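Local coordinates for Alp7A (Bacillus subtilis, PDB 5EC0), which is an actin-like bacterial protein that binds ADP and probably forms nucleotide-dependent filaments that segregate plasmids, at residues 276-281 / 290-295; 246-251 / 260-265; 25-30 / 71-76. One frame throughout, in Å; residues are numbered along the deposited sequence.

Contact 1 (276-281 / 290-295)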
# COMPACT_ATOMS: atom_id res chain seq x y z
N THR A 276 -17.22 -13.79 14.23
CA THR A 276 -17.10 -14.87 15.20
C THR A 276 -16.81 -16.22 14.55
O THR A 276 -16.09 -17.04 15.11
CB THR A 276 -18.38 -15.00 16.03
OG1 THR A 276 -19.52 -14.88 15.17
CG2 THR A 276 -18.44 -13.90 17.09
N LYS A 277 -17.39 -16.44 13.38
CA LYS A 277 -17.20 -17.69 12.67
C LYS A 277 -16.50 -17.43 11.34
O LYS A 277 -16.95 -16.60 10.55
CB LYS A 277 -18.55 -18.39 12.45
CG LYS A 277 -18.54 -19.89 12.71
CD LYS A 277 -19.94 -20.50 12.60
CE LYS A 277 -20.03 -21.83 13.32
NZ LYS A 277 -21.39 -22.44 13.28
N MET A 278 -15.39 -18.13 11.11
CA MET A 278 -14.70 -18.03 9.83
C MET A 278 -15.08 -19.26 8.99
O MET A 278 -14.50 -20.34 9.14
CB MET A 278 -13.20 -17.91 10.03
CG MET A 278 -12.81 -16.77 10.95
SD MET A 278 -11.04 -16.42 11.08
CE MET A 278 -10.65 -16.06 9.37
N GLU A 279 -16.07 -19.08 8.12
CA GLU A 279 -16.68 -20.20 7.41
C GLU A 279 -16.34 -20.22 5.93
O GLU A 279 -16.48 -19.21 5.23
CB GLU A 279 -18.20 -20.16 7.59
CG GLU A 279 -18.66 -20.61 8.97
CD GLU A 279 -20.02 -21.28 8.95
OE1 GLU A 279 -21.04 -20.56 8.88
OE2 GLU A 279 -20.08 -22.53 9.01
N ARG A 280 -15.87 -21.38 5.48
CA ARG A 280 -15.53 -21.62 4.08
C ARG A 280 -16.73 -22.25 3.37
O ARG A 280 -17.33 -23.21 3.88
CB ARG A 280 -14.28 -22.51 3.99
CG ARG A 280 -13.80 -22.86 2.59
CD ARG A 280 -13.41 -21.63 1.81
NE ARG A 280 -12.40 -21.92 0.78
CZ ARG A 280 -11.95 -21.02 -0.10
NH1 ARG A 280 -12.42 -19.78 -0.09
NH2 ARG A 280 -11.03 -21.37 -0.99
N ARG A 281 -17.05 -21.69 2.20
CA ARG A 281 -18.30 -21.98 1.46
C ARG A 281 -18.09 -22.59 0.07
O ARG A 281 -17.92 -21.85 -0.89
CB ARG A 281 -19.13 -20.67 1.27
CG ARG A 281 -19.07 -19.58 2.38
CD ARG A 281 -19.56 -20.17 3.64
NE ARG A 281 -20.54 -21.19 3.35
CZ ARG A 281 -20.92 -22.12 4.21
NH1 ARG A 281 -20.30 -22.17 5.36
NH2 ARG A 281 -21.84 -23.03 3.88
N ASP A 290 -16.24 -24.81 9.30
CA ASP A 290 -15.77 -23.83 10.28
C ASP A 290 -14.26 -23.97 10.43
O ASP A 290 -13.76 -24.99 10.91
CB ASP A 290 -16.46 -24.03 11.64
CG ASP A 290 -16.17 -22.90 12.63
OD1 ASP A 290 -15.13 -22.23 12.50
OD2 ASP A 290 -16.97 -22.68 13.56
N LEU A 291 -13.53 -22.95 9.98
CA LEU A 291 -12.08 -22.97 10.02
C LEU A 291 -11.54 -22.03 11.10
O LEU A 291 -10.34 -21.80 11.16
CB LEU A 291 -11.50 -22.57 8.65
CG LEU A 291 -11.79 -23.49 7.47
CD1 LEU A 291 -11.15 -22.97 6.19
CD2 LEU A 291 -11.31 -24.89 7.76
N THR A 292 -12.43 -21.50 11.94
CA THR A 292 -12.09 -20.43 12.88
C THR A 292 -10.94 -20.76 13.83
O THR A 292 -10.00 -19.98 13.96
CB THR A 292 -13.29 -20.03 13.76
OG1 THR A 292 -14.44 -19.79 12.93
CG2 THR A 292 -12.97 -18.78 14.57
N ASP A 293 -11.05 -21.89 14.52
CA ASP A 293 -10.04 -22.30 15.50
C ASP A 293 -8.65 -22.41 14.87
O ASP A 293 -7.66 -21.94 15.45
CB ASP A 293 -10.40 -23.64 16.15
CG ASP A 293 -11.52 -23.53 17.17
OD1 ASP A 293 -11.81 -22.40 17.64
OD2 ASP A 293 -12.09 -24.59 17.52
N ILE A 294 -8.58 -23.03 13.70
CA ILE A 294 -7.31 -23.28 13.04
C ILE A 294 -6.63 -21.97 12.70
O ILE A 294 -5.42 -21.80 12.85
CB ILE A 294 -7.50 -24.13 11.77
CG1 ILE A 294 -7.89 -25.57 12.16
CG2 ILE A 294 -6.23 -24.12 10.91
CD1 ILE A 294 -7.98 -26.50 11.00
N ILE A 295 -7.44 -21.02 12.26
CA ILE A 295 -6.91 -19.77 11.77
C ILE A 295 -6.50 -18.81 12.91
O ILE A 295 -5.38 -18.31 12.90
CB ILE A 295 -7.92 -19.12 10.84
CG1 ILE A 295 -8.08 -20.01 9.59
CG2 ILE A 295 -7.46 -17.73 10.47
CD1 ILE A 295 -9.01 -19.47 8.55

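Contact 2 (246-251 / 260-265)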
# COMPACT_ATOMS: atom_id res chain seq x y z
N HIS A 246 4.18 -17.68 6.22
CA HIS A 246 3.51 -18.27 7.38
C HIS A 246 2.15 -18.83 6.95
O HIS A 246 1.73 -19.88 7.45
CB HIS A 246 3.36 -17.24 8.49
CG HIS A 246 2.72 -17.77 9.73
ND1 HIS A 246 3.44 -18.21 10.82
CD2 HIS A 246 1.41 -17.94 10.05
CE1 HIS A 246 2.61 -18.62 11.76
NE2 HIS A 246 1.38 -18.47 11.32
N LEU A 247 1.49 -18.15 6.03
CA LEU A 247 0.21 -18.62 5.52
C LEU A 247 0.37 -19.87 4.64
O LEU A 247 -0.42 -20.81 4.72
CB LEU A 247 -0.50 -17.51 4.74
CG LEU A 247 -1.12 -16.36 5.55
CD1 LEU A 247 -2.18 -15.62 4.72
CD2 LEU A 247 -1.71 -16.86 6.86
N GLU A 248 1.39 -19.88 3.79
CA GLU A 248 1.55 -20.96 2.84
C GLU A 248 2.00 -22.21 3.58
O GLU A 248 1.71 -23.33 3.16
CB GLU A 248 2.52 -20.56 1.72
CG GLU A 248 3.01 -21.69 0.80
CD GLU A 248 1.96 -22.17 -0.21
OE1 GLU A 248 0.78 -21.77 -0.11
OE2 GLU A 248 2.33 -22.97 -1.11
N LYS A 249 2.70 -22.02 4.69
CA LYS A 249 3.08 -23.18 5.51
C LYS A 249 1.83 -23.70 6.21
O LYS A 249 1.65 -24.91 6.34
CB LYS A 249 4.16 -22.82 6.51
CG LYS A 249 4.61 -23.97 7.37
CD LYS A 249 5.80 -23.57 8.23
CE LYS A 249 6.46 -24.77 8.90
NZ LYS A 249 5.61 -25.43 9.95
N LEU A 250 0.98 -22.78 6.64
CA LEU A 250 -0.29 -23.13 7.27
C LEU A 250 -1.20 -23.85 6.29
O LEU A 250 -1.85 -24.85 6.64
CB LEU A 250 -1.00 -21.88 7.79
CG LEU A 250 -2.41 -22.15 8.32
CD1 LEU A 250 -2.34 -23.06 9.53
CD2 LEU A 250 -3.11 -20.85 8.64
N ARG A 251 -1.25 -23.35 5.06
CA ARG A 251 -2.08 -23.95 4.03
C ARG A 251 -1.64 -25.38 3.76
O ARG A 251 -2.44 -26.31 3.82
CB ARG A 251 -2.05 -23.13 2.74
CG ARG A 251 -3.02 -23.66 1.67
CD ARG A 251 -2.94 -22.86 0.37
NE ARG A 251 -1.65 -23.03 -0.28
CZ ARG A 251 -1.34 -24.06 -1.08
NH1 ARG A 251 -2.24 -25.01 -1.32
NH2 ARG A 251 -0.14 -24.13 -1.63
N ASP A 260 -5.99 -23.90 -2.64
CA ASP A 260 -4.98 -24.38 -3.59
C ASP A 260 -3.87 -23.36 -3.75
O ASP A 260 -2.86 -23.62 -4.39
CB ASP A 260 -5.61 -24.69 -4.95
CG ASP A 260 -6.65 -25.77 -4.87
OD1 ASP A 260 -6.60 -26.54 -3.89
OD2 ASP A 260 -7.50 -25.85 -5.78
N SER A 261 -4.07 -22.19 -3.17
CA SER A 261 -3.05 -21.15 -3.26
C SER A 261 -3.07 -20.31 -2.00
O SER A 261 -4.08 -20.22 -1.31
CB SER A 261 -3.28 -20.27 -4.49
OG SER A 261 -4.19 -19.22 -4.20
N VAL A 262 -1.94 -19.69 -1.69
CA VAL A 262 -1.85 -18.87 -0.51
C VAL A 262 -2.70 -17.60 -0.68
O VAL A 262 -3.18 -17.02 0.29
CB VAL A 262 -0.38 -18.50 -0.19
CG1 VAL A 262 0.11 -17.38 -1.08
CG2 VAL A 262 -0.25 -18.12 1.26
N ARG A 263 -2.90 -17.20 -1.93
CA ARG A 263 -3.66 -15.99 -2.22
C ARG A 263 -5.12 -16.19 -1.82
O ARG A 263 -5.75 -15.29 -1.26
CB ARG A 263 -3.54 -15.63 -3.70
CG ARG A 263 -4.30 -14.39 -4.11
CD ARG A 263 -4.38 -14.30 -5.63
NE ARG A 263 -4.99 -13.05 -6.09
CZ ARG A 263 -4.31 -11.93 -6.33
NH1 ARG A 263 -2.99 -11.91 -6.16
NH2 ARG A 263 -4.95 -10.84 -6.74
N GLU A 264 -5.66 -17.37 -2.11
CA GLU A 264 -6.99 -17.76 -1.65
C GLU A 264 -7.12 -17.70 -0.12
O GLU A 264 -8.09 -17.17 0.43
CB GLU A 264 -7.34 -19.18 -2.13
CG GLU A 264 -7.75 -19.28 -3.60
CD GLU A 264 -7.82 -20.73 -4.07
OE1 GLU A 264 -8.22 -21.62 -3.27
OE2 GLU A 264 -7.49 -20.99 -5.25
N LEU A 265 -6.15 -18.27 0.58
CA LEU A 265 -6.23 -18.33 2.04
C LEU A 265 -6.12 -16.92 2.61
O LEU A 265 -6.87 -16.53 3.52
CB LEU A 265 -5.13 -19.22 2.59
CG LEU A 265 -4.91 -19.22 4.10
CD1 LEU A 265 -6.13 -19.82 4.81
CD2 LEU A 265 -3.64 -19.99 4.44

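Contact 3 (25-30 / 71-76)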
# COMPACT_ATOMS: atom_id res chain seq x y z
N GLU A 25 -7.82 0.63 -5.99
CA GLU A 25 -6.63 -0.19 -5.91
C GLU A 25 -6.68 -1.31 -6.94
O GLU A 25 -7.74 -1.64 -7.46
CB GLU A 25 -6.46 -0.76 -4.50
CG GLU A 25 -7.70 -1.40 -3.91
CD GLU A 25 -7.45 -2.01 -2.52
OE1 GLU A 25 -6.27 -2.19 -2.17
OE2 GLU A 25 -8.42 -2.31 -1.79
N LEU A 26 -5.52 -1.88 -7.24
CA LEU A 26 -5.34 -2.87 -8.28
C LEU A 26 -4.40 -3.91 -7.76
O LEU A 26 -3.48 -3.58 -7.01
CB LEU A 26 -4.73 -2.26 -9.56
CG LEU A 26 -5.36 -1.08 -10.29
CD1 LEU A 26 -4.39 -0.52 -11.33
CD2 LEU A 26 -6.65 -1.53 -10.95
N PRO A 27 -4.59 -5.17 -8.17
CA PRO A 27 -3.58 -6.20 -7.91
C PRO A 27 -2.24 -5.76 -8.49
O PRO A 27 -2.23 -5.10 -9.52
CB PRO A 27 -4.13 -7.43 -8.65
CG PRO A 27 -5.60 -7.20 -8.71
CD PRO A 27 -5.80 -5.71 -8.82
N THR A 28 -1.14 -6.13 -7.84
CA THR A 28 0.19 -5.63 -8.21
C THR A 28 0.74 -6.25 -9.51
O THR A 28 1.62 -5.68 -10.15
CB THR A 28 1.19 -5.88 -7.04
OG1 THR A 28 0.77 -5.13 -5.90
CG2 THR A 28 2.60 -5.43 -7.40
N ASN A 29 0.21 -7.40 -9.90
CA ASN A 29 0.68 -8.12 -11.08
C ASN A 29 0.77 -7.31 -12.37
O ASN A 29 -0.18 -6.64 -12.76
CB ASN A 29 -0.21 -9.32 -11.34
CG ASN A 29 -0.37 -10.18 -10.12
OD1 ASN A 29 -1.39 -10.11 -9.43
ND2 ASN A 29 0.64 -10.99 -9.83
N VAL A 30 1.93 -7.41 -13.01
CA VAL A 30 2.15 -6.89 -14.35
C VAL A 30 2.79 -7.98 -15.19
O VAL A 30 3.88 -8.46 -14.86
CB VAL A 30 3.06 -5.65 -14.37
CG1 VAL A 30 3.46 -5.30 -15.81
CG2 VAL A 30 2.38 -4.47 -13.69
N VAL A 71 -2.08 -5.66 -16.82
CA VAL A 71 -1.95 -5.00 -15.53
C VAL A 71 -3.11 -5.34 -14.59
O VAL A 71 -4.27 -5.32 -15.00
CB VAL A 71 -1.91 -3.47 -15.68
CG1 VAL A 71 -1.76 -2.82 -14.31
CG2 VAL A 71 -0.83 -3.04 -16.68
N GLY A 72 -2.80 -5.61 -13.33
CA GLY A 72 -3.83 -5.84 -12.35
C GLY A 72 -4.50 -7.19 -12.52
O GLY A 72 -3.85 -8.19 -12.84
N GLU A 73 -5.82 -7.20 -12.30
CA GLU A 73 -6.59 -8.44 -12.29
C GLU A 73 -6.53 -9.18 -13.63
O GLU A 73 -6.65 -10.40 -13.65
CB GLU A 73 -8.05 -8.14 -11.93
CG GLU A 73 -8.87 -9.37 -11.56
CD GLU A 73 -8.34 -10.10 -10.33
OE1 GLU A 73 -8.04 -9.42 -9.32
OE2 GLU A 73 -8.23 -11.35 -10.37
N LEU A 74 -6.35 -8.45 -14.73
CA LEU A 74 -6.22 -9.11 -16.03
C LEU A 74 -4.91 -9.91 -16.13
O LEU A 74 -4.83 -10.86 -16.89
CB LEU A 74 -6.29 -8.08 -17.17
CG LEU A 74 -6.40 -8.68 -18.58
CD1 LEU A 74 -7.62 -9.61 -18.70
CD2 LEU A 74 -6.46 -7.57 -19.63
N ALA A 75 -3.91 -9.52 -15.36
CA ALA A 75 -2.63 -10.23 -15.35
C ALA A 75 -2.67 -11.47 -14.45
O ALA A 75 -1.75 -12.29 -14.48
CB ALA A 75 -1.51 -9.29 -14.91
N GLU A 76 -3.74 -11.62 -13.68
CA GLU A 76 -3.78 -12.60 -12.60
C GLU A 76 -3.58 -14.07 -13.02
O GLU A 76 -2.74 -14.76 -12.43
CB GLU A 76 -5.10 -12.49 -11.84
CG GLU A 76 -4.99 -12.91 -10.40
CD GLU A 76 -3.94 -12.10 -9.67
OE1 GLU A 76 -3.02 -12.71 -9.08
OE2 GLU A 76 -4.05 -10.85 -9.69

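Contact 1 (276-281 / 290-295)
Asp290 faces Glu279 as an antiparallel non-hydrogen-bonded pair, and its carboxylate meets the Lys277 chain, the two side chains crossing at about a right angle. Asp290 OD2 lies 3.2 Å from Lys277 CE and is about as close to CG, so the aliphatic chain does the touching; Lys277 NZ stays 4.4 Å from Asp290 OD2, beyond a salt bridge, so any attraction between the charges is probably modest. With CG anti to the backbone N (chi1 -171°), Asp290 OD1 accepts from Thr292 N at 2.9 Å, forming an Asx turn, and also from Thr292 OG1, which meets it on the syn side. Leu291, the N-cap residue, gives its backbone N to Met278 O at 2.9 Å and sets CD1 against Arg280 CB. Thr292 is a relay: its OG1 donates to the aspartate and accepts from Met278 N at 2.6 Å in an almost straight bond of 176°. Its methyl, CG2, rests near Thr276 O. One helix turn on, Ile295 CG2 meets Met278 CE at 3.8 Å and also reaches the sulphur, while Ile295 CD1 comes to the same methyl; the bend at chi3 of Met278 turns CE to this isoleucine. Together these contacts tie the chain leading into a two-stranded beta hairpin, 279-281 with 288-290, to the first turn of helix 292-313. Helix 262-272 covers the apolar side, where Phe268 touches Met278, Arg280 and Ile295, and the loop before that helix supplies Phe259 against Leu291 and a hydrogen bond from Arg280 NH2 to His258 O.

Contact 2 (246-251 / 260-265)
Leu265 is a bump in this helix pairing: its CD2 methyl drops into a hollow on helix 243-254 lined by Leu247, Leu250 and Arg251. The floor is the backbone, with Leu265 CD2 3.3 Å from Leu247 O, and the walls are Leu247 CB, Arg251 CB at 3.9 Å from the same methyl, and, more loosely, Leu250 CD2. Leu265 CG stands anti to the backbone N (chi1 170°), which carries the isobutyl group into this hollow. A turn earlier, Val262 fills a second dip. Its CG2 wedges between Leu247 CB, 3.5 Å away, and the backbone N and CB of Glu248, while Val262 CB meets Glu248 OE1 at 3.5 Å, the two side chains crossing at about a right angle. Arg251 closes the far end. Extended as far as CD and then bent at chi3 (67°), it lays one guanidinium face over the Asp260-Ser261 peptide, with Asp260 O 3.3 Å above the plane, offset to the rim, and CD against Ser261 O. Arg251 grips Glu248 side-on in a salt bridge, the oxygens near the guanidinium plane: Arg251 NE donates to Glu248 OE1 at 2.7 Å and Arg251 NH2 to Glu248 OE2 at 2.8 Å, while NH1 reaches Phe259 O. An alanine in place of Arg251 would probably leave Glu248 without its arginine partner and freer to turn, take from Phe259 O the donor NH1, and uncover the Asp260-Ser261 peptide. Ser261 OG caps the second helix by accepting from Glu264 N. These are two successive helices joined by a short loop, packed beside the nucleotide: Leu247 also touches Glu266, which binds ADP, Leu250 packs on Ser298 of helix 292-313, and Leu255 and Phe259 of the connecting loop seal Leu265.

Contact 3 (25-30 / 71-76)
Pro27 lays its ring over the backbone turn at Gly72 and Glu73, with CG 3.6 Å from Glu73 N and 3.4 Å from Glu73 OE1, and CD near Gly72 CA. Beside it the two backbones close up: Gly72 CA makes a CA-H...O contact of 3.3 Å with Pro27 O, and Gly72 N donates to Asn29 O at 2.9 Å with an angle of 152°. The positive phi of Gly72 (74°) by itself favours glycine here. Ala75 CB packs on Asn29 CB at 3.8 Å. Beyond the glycine, Val30 and Val71 form an antiparallel non-hydrogen-bonded pair whose side chains share the face covered by helix 95-112. The carboxylate of Glu76 is poorly ordered; Glu76 OE2 lies 3.6 Å from Pro27 CB, and its OE1 has a salt bridge to Arg263. Chemically, then, the one certain hydrogen bond across the contact runs from backbone to backbone, with Pro27 and Ala75 packed round it, which implies a join set largely by close fit, while charge enters at the rim, where it can link to another part of the molecule.

In the fold
Along the chain the order is contact 3, then contact 2, then contact 1. Contact 3 lies where strands 22-33 and 65-71 of the large mixed sheet pair, and in the loop after the latter; the other two lie in the Alp7A C-terminal domain, their centres 15 Å apart. There helix 262-272 starts in contact 2 and leads on to the hairpin of contact 1, and the two touch where Ile294 packs on Leu250. Contacts 2 and 3, 19 Å apart between centres, meet through the salt bridge of Arg263 with Glu76, whereas contacts 1 and 3 do not touch. In this actin-like fold the bridge may help hold the two sides of the nucleotide cleft together, though Glu76 is poorly ordered.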